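Local coordinates for protein peptide chain release factor subunit 1 (Aeropyrum pernix, PDB 3AGK) that probably directs the release of finished polypeptides from the ribosome in response to the three stop codons UAA, UAG and UGA, at residues A[146-155]-A[198-209]; A[221-232]-A[244-255]. All coordinates share one frame; numbering follows the deposited sequence.

Contact 1: residues A[146-155]-A[198-209]; sequences IIVERDQATI and FFKKVGEEASNL
Phe198 lays its ring against the type I turn, Glu149 to Gln152, that joins strands 146-149 and 152-155. One face of the ring carries the backbone C of Asp151 and the opposite face CG2 of Val202, both toward the rim, while Ala153 N lies at the edge in the ring plane. CG of Phe198 stands anti to its own backbone N (chi1 -179°), which carries the ring from the helix to the turn; there CE2 lies 3.2 Å from Gln152 N. The second ring, Phe199, presents CE1 to CG1 of Val148 at 3.5 Å, with Glu149 O in plane at its edge.

Ala153 CB sits 3.8 Å from Val202 CG2, and Ile146 CD1 meets Ala206 CB at 3.7 Å. CD1 of Ile155 touches the helix backbone, 3.4 Å from Ala206 N, and also CG of Glu205. No hydrogen bond crosses.

The beta hairpin of strands 142-149 and 152-159 belongs to the mixed sheet of the second eRF1 domain, and helix 188-215 covers this face, running 7° from strand 152-155 and nearly antiparallel to strand 146-149. Strand 162-170 continues the sheet beyond Ala153, Phe234 of helix 230-236 touches Val148 and Val202, and Tyr239 meets Phe199 edge-to-face.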
loop_
_atom_site.group_PDB
_atom_site.type_symbol
_atom_site.label_atom_id
_atom_site.label_comp_id
_atom_site.label_asym_id
_atom_site.label_seq_id
_atom_site.Cartn_x
_atom_site.Cartn_y
_atom_site.Cartn_z
ATOM N N ILE A 146 3.754 10.436 12.777
ATOM C CA ILE A 146 2.949 10.779 13.949
ATOM C C ILE A 146 2.976 12.300 14.113
ATOM O O ILE A 146 4.035 12.886 14.311
ATOM C CB ILE A 146 3.467 10.090 15.239
ATOM C CG1 ILE A 146 3.540 8.575 15.043
ATOM C CG2 ILE A 146 2.561 10.406 16.426
ATOM C CD1 ILE A 146 4.493 7.854 15.997
ATOM N N ILE A 147 1.809 12.928 13.965
ATOM C CA ILE A 147 1.610 14.340 14.294
ATOM C C ILE A 147 1.044 14.428 15.709
ATOM O O ILE A 147 0.018 13.815 16.011
ATOM C CB ILE A 147 0.646 15.035 13.303
ATOM C CG1 ILE A 147 1.131 14.847 11.860
ATOM C CG2 ILE A 147 0.522 16.523 13.621
ATOM C CD1 ILE A 147 0.123 15.311 10.851
ATOM N N VAL A 148 1.729 15.160 16.578
ATOM C CA VAL A 148 1.354 15.182 17.983
ATOM C C VAL A 148 1.066 16.587 18.460
ATOM O O VAL A 148 1.834 17.517 18.195
ATOM C CB VAL A 148 2.466 14.654 18.917
ATOM C CG1 VAL A 148 1.864 14.367 20.299
ATOM C CG2 VAL A 148 3.121 13.420 18.357
ATOM N N GLU A 149 -0.039 16.717 19.176
ATOM C CA GLU A 149 -0.340 17.905 19.948
ATOM C C GLU A 149 -0.735 17.420 21.331
ATOM O O GLU A 149 -1.056 16.245 21.515
ATOM C CB GLU A 149 -1.516 18.666 19.344
ATOM C CG GLU A 149 -1.149 19.541 18.180
ATOM C CD GLU A 149 -2.325 20.359 17.684
ATOM O OE1 GLU A 149 -2.605 21.424 18.282
ATOM O OE2 GLU A 149 -2.960 19.943 16.693
ATOM N N ARG A 150 -0.722 18.326 22.295
ATOM C CA ARG A 150 -1.080 17.991 23.675
ATOM C C ARG A 150 -2.428 17.278 23.760
ATOM O O ARG A 150 -2.629 16.413 24.618
ATOM C CB ARG A 150 -1.146 19.264 24.513
ATOM C CG ARG A 150 -2.415 20.067 24.256
ATOM C CD ARG A 150 -2.258 21.535 24.612
ATOM N NE ARG A 150 -2.232 21.755 26.054
ATOM C CZ ARG A 150 -3.068 22.563 26.704
ATOM N NH1 ARG A 150 -4.002 23.236 26.046
ATOM N NH2 ARG A 150 -2.967 22.696 28.016
ATOM N N ASP A 151 -3.360 17.638 22.880
ATOM C CA ASP A 151 -4.721 17.105 22.982
ATOM C C ASP A 151 -5.269 16.550 21.663
ATOM O O ASP A 151 -6.489 16.384 21.512
ATOM C CB ASP A 151 -5.666 18.193 23.499
ATOM C CG ASP A 151 -5.884 19.284 22.477
ATOM O OD1 ASP A 151 -5.092 19.344 21.514
ATOM O OD2 ASP A 151 -6.832 20.070 22.622
ATOM N N GLN A 152 -4.381 16.259 20.711
ATOM C CA GLN A 152 -4.812 15.776 19.397
ATOM C C GLN A 152 -3.644 15.179 18.601
ATOM O O GLN A 152 -2.513 15.641 18.707
ATOM C CB GLN A 152 -5.430 16.933 18.626
ATOM C CG GLN A 152 -6.099 16.573 17.329
ATOM C CD GLN A 152 -6.640 17.810 16.629
ATOM O OE1 GLN A 152 -7.215 17.721 15.550
ATOM N NE2 GLN A 152 -6.446 18.974 17.241
ATOM N N ALA A 153 -3.922 14.148 17.810
ATOM C CA ALA A 153 -2.865 13.450 17.093
ATOM C C ALA A 153 -3.356 12.832 15.787
ATOM O O ALA A 153 -4.532 12.543 15.641
ATOM C CB ALA A 153 -2.238 12.383 17.975
ATOM N N THR A 154 -2.437 12.651 14.838
ATOM C CA THR A 154 -2.709 11.947 13.590
ATOM C C THR A 154 -1.613 10.908 13.357
ATOM O O THR A 154 -0.419 11.209 13.476
ATOM C CB THR A 154 -2.736 12.925 12.379
ATOM O OG1 THR A 154 -3.753 13.914 12.580
ATOM C CG2 THR A 154 -2.992 12.178 11.042
ATOM N N ILE A 155 -2.011 9.683 13.033
ATOM C CA ILE A 155 -1.056 8.663 12.629
ATOM C C ILE A 155 -1.249 8.363 11.129
ATOM O O ILE A 155 -2.367 8.104 10.676
ATOM C CB ILE A 155 -1.172 7.408 13.509
ATOM C CG1 ILE A 155 -1.026 7.821 14.973
ATOM C CG2 ILE A 155 -0.105 6.355 13.130
ATOM C CD1 ILE A 155 -1.425 6.765 15.950
ATOM N N PHE A 198 -3.012 11.063 27.405
ATOM C CA PHE A 198 -3.192 11.168 25.963
ATOM C C PHE A 198 -1.944 10.664 25.180
ATOM O O PHE A 198 -2.067 9.938 24.186
ATOM C CB PHE A 198 -3.598 12.596 25.543
ATOM C CG PHE A 198 -3.824 12.737 24.059
ATOM C CD1 PHE A 198 -4.925 12.132 23.451
ATOM C CD2 PHE A 198 -2.907 13.439 23.258
ATOM C CE1 PHE A 198 -5.124 12.238 22.087
ATOM C CE2 PHE A 198 -3.093 13.560 21.883
ATOM C CZ PHE A 198 -4.200 12.954 21.291
ATOM N N PHE A 199 -0.748 11.020 25.647
ATOM C CA PHE A 199 0.479 10.597 24.966
ATOM C C PHE A 199 0.657 9.095 25.001
ATOM O O PHE A 199 1.223 8.521 24.073
ATOM C CB PHE A 199 1.714 11.280 25.557
ATOM C CG PHE A 199 1.878 12.704 25.120
ATOM C CD1 PHE A 199 1.042 13.244 24.131
ATOM C CD2 PHE A 199 2.853 13.508 25.689
ATOM C CE1 PHE A 199 1.182 14.564 23.726
ATOM C CE2 PHE A 199 3.000 14.837 25.288
ATOM C CZ PHE A 199 2.162 15.364 24.291
ATOM N N LYS A 200 0.182 8.458 26.070
ATOM C CA LYS A 200 0.224 7.004 26.159
ATOM C C LYS A 200 -0.748 6.368 25.179
ATOM O O LYS A 200 -0.429 5.361 24.562
ATOM C CB LYS A 200 -0.067 6.510 27.589
ATOM C CG LYS A 200 1.147 6.574 28.520
ATOM C CD LYS A 200 0.752 6.508 30.012
ATOM C CE LYS A 200 1.974 6.761 30.894
ATOM N NZ LYS A 200 1.682 6.741 32.356
ATOM N N LYS A 201 -1.943 6.942 25.068
ATOM C CA LYS A 201 -2.904 6.511 24.060
ATOM C C LYS A 201 -2.297 6.639 22.638
ATOM O O LYS A 201 -2.331 5.698 21.859
ATOM C CB LYS A 201 -4.188 7.334 24.177
ATOM C CG LYS A 201 -5.391 6.771 23.426
ATOM C CD LYS A 201 -6.575 7.752 23.453
ATOM C CE LYS A 201 -6.638 8.527 24.777
ATOM N NZ LYS A 201 -7.563 9.717 24.739
ATOM N N VAL A 202 -1.739 7.805 22.318
ATOM C CA VAL A 202 -1.094 8.021 21.022
ATOM C C VAL A 202 0.036 7.020 20.817
ATOM O O VAL A 202 0.130 6.380 19.764
ATOM C CB VAL A 202 -0.555 9.457 20.904
ATOM C CG1 VAL A 202 0.134 9.706 19.514
ATOM C CG2 VAL A 202 -1.693 10.445 21.139
ATOM N N GLY A 203 0.881 6.876 21.836
ATOM C CA GLY A 203 1.977 5.921 21.798
ATOM C C GLY A 203 1.531 4.501 21.519
ATOM O O GLY A 203 2.084 3.826 20.643
ATOM N N GLU A 204 0.528 4.042 22.270
ATOM C CA GLU A 204 -0.054 2.718 22.052
ATOM C C GLU A 204 -0.696 2.547 20.674
ATOM O O GLU A 204 -0.484 1.542 19.994
ATOM C CB GLU A 204 -1.093 2.419 23.129
ATOM C CG GLU A 204 -0.487 1.966 24.437
ATOM C CD GLU A 204 -1.529 1.877 25.545
ATOM O OE1 GLU A 204 -2.735 1.897 25.207
ATOM O OE2 GLU A 204 -1.133 1.812 26.734
ATOM N N GLU A 205 -1.504 3.523 20.283
ATOM C CA GLU A 205 -2.124 3.510 18.977
ATOM C C GLU A 205 -1.052 3.427 17.866
ATOM O O GLU A 205 -1.114 2.558 17.001
ATOM C CB GLU A 205 -2.973 4.762 18.806
ATOM C CG GLU A 205 -3.928 4.662 17.666
ATOM C CD GLU A 205 -4.887 3.502 17.842
ATOM O OE1 GLU A 205 -4.648 2.436 17.226
ATOM O OE2 GLU A 205 -5.867 3.660 18.609
ATOM N N ALA A 206 -0.062 4.318 17.916
ATOM C CA ALA A 206 1.018 4.326 16.926
ATOM C C ALA A 206 1.721 2.974 16.879
ATOM O O ALA A 206 1.902 2.391 15.811
ATOM C CB ALA A 206 2.017 5.434 17.237
ATOM N N SER A 207 2.110 2.479 18.050
ATOM C CA SER A 207 2.787 1.189 18.149
ATOM C C SER A 207 1.979 0.008 17.585
ATOM O O SER A 207 2.532 -0.858 16.885
ATOM C CB SER A 207 3.220 0.917 19.596
ATOM O OG SER A 207 4.166 1.888 20.041
ATOM N N ASN A 208 0.680 -0.038 17.881
ATOM C CA ASN A 208 -0.158 -1.095 17.323
ATOM C C ASN A 208 -0.201 -1.047 15.796
ATOM O O ASN A 208 -0.252 -2.085 15.129
ATOM C CB ASN A 208 -1.576 -1.014 17.876
ATOM C CG ASN A 208 -1.659 -1.447 19.329
ATOM O OD1 ASN A 208 -2.638 -1.151 20.004
ATOM N ND2 ASN A 208 -0.626 -2.145 19.820
ATOM N N LEU A 209 -0.186 0.163 15.249
ATOM C CA LEU A 209 -0.255 0.342 13.800
ATOM C C LEU A 209 1.085 0.158 13.090
ATOM O O LEU A 209 1.134 -0.385 11.993
ATOM C CB LEU A 209 -0.840 1.712 13.467
ATOM C CG LEU A 209 -2.317 1.853 13.847
ATOM C CD1 LEU A 209 -2.708 3.308 13.883
ATOM C CD2 LEU A 209 -3.204 1.060 12.874
#

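Contact 2: residues A[221-232]-A[244-255]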
loop_
_atom_site.group_PDB
_atom_site.type_symbol
_atom_site.label_atom_id
_atom_site.label_comp_id
_atom_site.label_asym_id
_atom_site.label_seq_id
_atom_site.Cartn_x
_atom_site.Cartn_y
_atom_site.Cartn_z
ATOM N N GLY A 221 11.239 4.032 8.588
ATOM C CA GLY A 221 11.400 5.200 9.429
ATOM C C GLY A 221 10.103 5.750 9.963
ATOM O O GLY A 221 9.025 5.358 9.511
ATOM N N VAL A 222 10.213 6.673 10.918
ATOM C CA VAL A 222 9.041 7.347 11.474
ATOM C C VAL A 222 9.338 8.817 11.599
ATOM O O VAL A 222 10.377 9.211 12.128
ATOM C CB VAL A 222 8.657 6.787 12.861
ATOM C CG1 VAL A 222 7.445 7.556 13.456
ATOM C CG2 VAL A 222 8.371 5.284 12.755
ATOM N N ILE A 223 8.446 9.638 11.073
ATOM C CA ILE A 223 8.571 11.071 11.254
ATOM C C ILE A 223 7.649 11.465 12.393
ATOM O O ILE A 223 6.460 11.094 12.409
ATOM C CB ILE A 223 8.150 11.826 9.986
ATOM C CG1 ILE A 223 9.133 11.543 8.843
ATOM C CG2 ILE A 223 8.074 13.328 10.262
ATOM C CD1 ILE A 223 8.605 11.960 7.474
ATOM N N VAL A 224 8.183 12.195 13.360
ATOM C CA VAL A 224 7.307 12.793 14.365
ATOM C C VAL A 224 7.246 14.299 14.087
ATOM O O VAL A 224 8.276 14.951 13.970
ATOM C CB VAL A 224 7.750 12.493 15.837
ATOM C CG1 VAL A 224 6.824 13.210 16.845
ATOM C CG2 VAL A 224 7.764 11.005 16.089
ATOM N N ALA A 225 6.031 14.824 13.951
ATOM C CA ALA A 225 5.811 16.237 13.639
ATOM C C ALA A 225 4.740 16.822 14.548
ATOM O O ALA A 225 4.093 16.108 15.292
ATOM C CB ALA A 225 5.386 16.402 12.195
ATOM N N GLY A 226 4.542 18.125 14.448
ATOM C CA GLY A 226 3.490 18.773 15.201
ATOM C C GLY A 226 3.852 20.215 15.473
ATOM O O GLY A 226 4.994 20.638 15.251
ATOM N N PRO A 227 2.881 20.991 15.951
ATOM C CA PRO A 227 3.205 22.371 16.321
ATOM C C PRO A 227 3.749 22.450 17.747
ATOM O O PRO A 227 3.388 21.634 18.602
ATOM C CB PRO A 227 1.854 23.070 16.216
ATOM C CG PRO A 227 0.861 21.993 16.558
ATOM C CD PRO A 227 1.434 20.709 16.017
ATOM N N GLY A 228 4.629 23.409 17.994
ATOM C CA GLY A 228 5.122 23.658 19.335
ATOM C C GLY A 228 5.893 22.505 19.937
ATOM O O GLY A 228 6.489 21.688 19.221
ATOM N N LEU A 229 5.860 22.422 21.263
ATOM C CA LEU A 229 6.788 21.566 21.995
ATOM C C LEU A 229 6.302 20.133 22.226
ATOM O O LEU A 229 7.081 19.266 22.617
ATOM C CB LEU A 229 7.117 22.220 23.330
ATOM C CG LEU A 229 8.548 22.097 23.834
ATOM C CD1 LEU A 229 9.562 22.538 22.787
ATOM C CD2 LEU A 229 8.680 22.921 25.095
ATOM N N ALA A 230 5.027 19.875 21.981
ATOM C CA ALA A 230 4.464 18.580 22.378
ATOM C C ALA A 230 5.215 17.367 21.804
ATOM O O ALA A 230 5.396 16.348 22.497
ATOM C CB ALA A 230 2.984 18.510 22.053
ATOM N N LYS A 231 5.660 17.479 20.551
ATOM C CA LYS A 231 6.339 16.377 19.866
ATOM C C LYS A 231 7.688 16.039 20.516
ATOM O O LYS A 231 8.105 14.877 20.533
ATOM C CB LYS A 231 6.529 16.707 18.372
ATOM C CG LYS A 231 7.336 18.001 18.140
ATOM C CD LYS A 231 7.506 18.332 16.660
ATOM C CE LYS A 231 8.225 19.674 16.475
ATOM N NZ LYS A 231 7.281 20.818 16.571
ATOM N N GLN A 232 8.373 17.057 21.035
ATOM C CA GLN A 232 9.615 16.839 21.776
ATOM C C GLN A 232 9.323 16.054 23.066
ATOM O O GLN A 232 10.018 15.083 23.394
ATOM C CB GLN A 232 10.303 18.171 22.126
ATOM C CG GLN A 232 10.760 18.998 20.915
ATOM C CD GLN A 232 11.827 20.029 21.271
ATOM O OE1 GLN A 232 12.382 19.999 22.372
ATOM N NE2 GLN A 232 12.121 20.945 20.336
ATOM N N LEU A 244 10.048 1.457 17.316
ATOM C CA LEU A 244 9.803 2.640 16.499
ATOM C C LEU A 244 10.805 3.746 16.831
ATOM O O LEU A 244 11.252 4.500 15.953
ATOM C CB LEU A 244 8.377 3.139 16.697
ATOM C CG LEU A 244 7.265 2.178 16.276
ATOM C CD1 LEU A 244 5.920 2.886 16.322
ATOM C CD2 LEU A 244 7.537 1.646 14.880
ATOM N N LYS A 245 11.151 3.852 18.108
ATOM C CA LYS A 245 12.106 4.859 18.517
ATOM C C LYS A 245 13.426 4.674 17.747
ATOM O O LYS A 245 14.051 5.649 17.325
ATOM C CB LYS A 245 12.333 4.787 20.019
ATOM C CG LYS A 245 11.412 5.690 20.859
ATOM C CD LYS A 245 12.287 6.753 21.537
ATOM C CE LYS A 245 11.578 7.525 22.619
ATOM N NZ LYS A 245 11.656 6.850 23.924
ATOM N N LYS A 246 13.833 3.416 17.568
ATOM C CA LYS A 246 15.063 3.078 16.846
ATOM C C LYS A 246 15.188 3.720 15.462
ATOM O O LYS A 246 16.290 4.043 15.020
ATOM C CB LYS A 246 15.183 1.561 16.686
ATOM C CG LYS A 246 16.349 1.144 15.807
ATOM C CD LYS A 246 16.442 -0.358 15.674
ATOM C CE LYS A 246 17.559 -0.738 14.725
ATOM N NZ LYS A 246 17.762 -2.211 14.693
ATOM N N ILE A 247 14.057 3.882 14.776
ATOM C CA ILE A 247 14.055 4.324 13.377
ATOM C C ILE A 247 13.350 5.661 13.224
ATOM O O ILE A 247 12.802 5.982 12.166
ATOM C CB ILE A 247 13.389 3.289 12.447
ATOM C CG1 ILE A 247 11.968 2.992 12.920
ATOM C CG2 ILE A 247 14.213 1.988 12.405
ATOM C CD1 ILE A 247 11.193 2.131 11.962
ATOM N N LEU A 248 13.350 6.425 14.307
ATOM C CA LEU A 248 12.819 7.771 14.292
ATOM C C LEU A 248 13.729 8.615 13.407
ATOM O O LEU A 248 14.958 8.514 13.508
ATOM C CB LEU A 248 12.817 8.329 15.714
ATOM C CG LEU A 248 11.476 8.851 16.204
ATOM C CD1 LEU A 248 11.072 10.087 15.412
ATOM C CD2 LEU A 248 10.415 7.765 16.092
ATOM N N ALA A 249 13.147 9.434 12.534
ATOM C CA ALA A 249 13.965 10.362 11.764
ATOM C C ALA A 249 14.607 11.308 12.768
ATOM O O ALA A 249 13.984 11.690 13.760
ATOM C CB ALA A 249 13.132 11.129 10.682
ATOM N N PRO A 250 15.858 11.691 12.516
ATOM C CA PRO A 250 16.631 12.424 13.525
ATOM C C PRO A 250 15.956 13.726 13.948
ATOM O O PRO A 250 15.982 14.075 15.121
ATOM C CB PRO A 250 17.949 12.718 12.803
ATOM C CG PRO A 250 17.576 12.734 11.334
ATOM C CD PRO A 250 16.512 11.684 11.194
ATOM N N GLU A 251 15.337 14.419 13.001
ATOM C CA GLU A 251 14.846 15.774 13.223
ATOM C C GLU A 251 13.327 15.787 13.358
ATOM O O GLU A 251 12.616 15.175 12.560
ATOM C CB GLU A 251 15.266 16.669 12.050
ATOM C CG GLU A 251 15.401 18.146 12.374
ATOM C CD GLU A 251 16.838 18.565 12.645
ATOM O OE1 GLU A 251 17.608 17.753 13.206
ATOM O OE2 GLU A 251 17.195 19.715 12.303
ATOM N N LEU A 252 12.837 16.490 14.372
ATOM C CA LEU A 252 11.410 16.658 14.570
ATOM C C LEU A 252 10.931 17.726 13.611
ATOM O O LEU A 252 11.637 18.704 13.381
ATOM C CB LEU A 252 11.126 17.099 16.007
ATOM C CG LEU A 252 11.561 16.127 17.103
ATOM C CD1 LEU A 252 11.113 16.625 18.455
ATOM C CD2 LEU A 252 11.002 14.739 16.848
ATOM N N VAL A 253 9.723 17.565 13.077
ATOM C CA VAL A 253 9.239 18.476 12.038
ATOM C C VAL A 253 8.109 19.373 12.515
ATOM O O VAL A 253 7.101 18.881 13.006
ATOM C CB VAL A 253 8.740 17.688 10.805
ATOM C CG1 VAL A 253 8.133 18.627 9.778
ATOM C CG2 VAL A 253 9.876 16.849 10.210
ATOM N N ASP A 254 8.287 20.686 12.360
ATOM C CA ASP A 254 7.270 21.666 12.729
ATOM C C ASP A 254 6.190 21.739 11.679
ATOM O O ASP A 254 6.445 22.025 10.514
ATOM C CB ASP A 254 7.888 23.046 12.943
ATOM C CG ASP A 254 8.901 23.044 14.060
ATOM O OD1 ASP A 254 8.468 22.992 15.240
ATOM O OD2 ASP A 254 10.119 23.062 13.762
ATOM N N VAL A 255 4.971 21.476 12.106
ATOM C CA VAL A 255 3.843 21.403 11.208
ATOM C C VAL A 255 2.664 22.003 11.955
ATOM O O VAL A 255 2.550 21.847 13.166
ATOM C CB VAL A 255 3.604 19.929 10.856
ATOM C CG1 VAL A 255 2.161 19.603 10.769
ATOM C CG2 VAL A 255 4.360 19.560 9.590
HETATM O O HOH W 1 11.008 12.909 13.206
HETATM O O HOH W 2 5.912 24.740 15.824
#
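The outer margin of the mixed sheet in the second eRF1 domain is formed here, where segment 244-255 runs along strand 221-226 and bonds to it in two separate places. At the first, Val222 N donates to Ile247 O, and Ala249 N returns a nearly straight bond to Val222 O (2.8 Å, 175°). At the second, Ala225 and Val253 pair in parallel: Val253 N donates to Val224 O and Gly226 N to Val253 O (3.0 Å). The chain thus comes back to its own sheet by a crossover through helices 230-236 and 242-245, and where it bows outward water 1 takes the N-H of Val224. Leu248 CD1 presses on Val224 CG2 at a tight 3.5 Å, and Leu252 CD1 packs 3.4 Å from Gln232 CG at the start of helix 230-236.

Lys231 is bent at its last torsion (chi4 -83°), and its NZ comes to Asp254 OD1 from above the carboxylate plane, a salt bridge of 2.8 Å. The same NZ donates to Gly226 O (2.6 Å) and, in the carbonyl plane, to Gly228 O. A methionine in its place would probably leave Asp254 without its charged mate and the carbonyls of Gly226 and Gly228 without this donor.

Overall arrangement
Contacts 1 and 2 follow each other along the chain and show how one mixed sheet is built from parts that meet differently. Their centres lie 12 Å apart, and strands 142-149 and 219-226, neighbours in that sheet, join them: Ile146 N to Ile223 O and Ile146 O to Ala225 N, both 2.8 Å, are probable hydrogen bonds. Contact 1 covers one face of the sheet, whereas contact 2 extends its margin, by backbone bonds together with side-chain contacts. At the turn end they also pack, Glu149 CG lying 3.6 Å from Pro227 CG and Arg150 N 3.7 Å from Ala230 CB. All four segments belong to the second eRF1 domain.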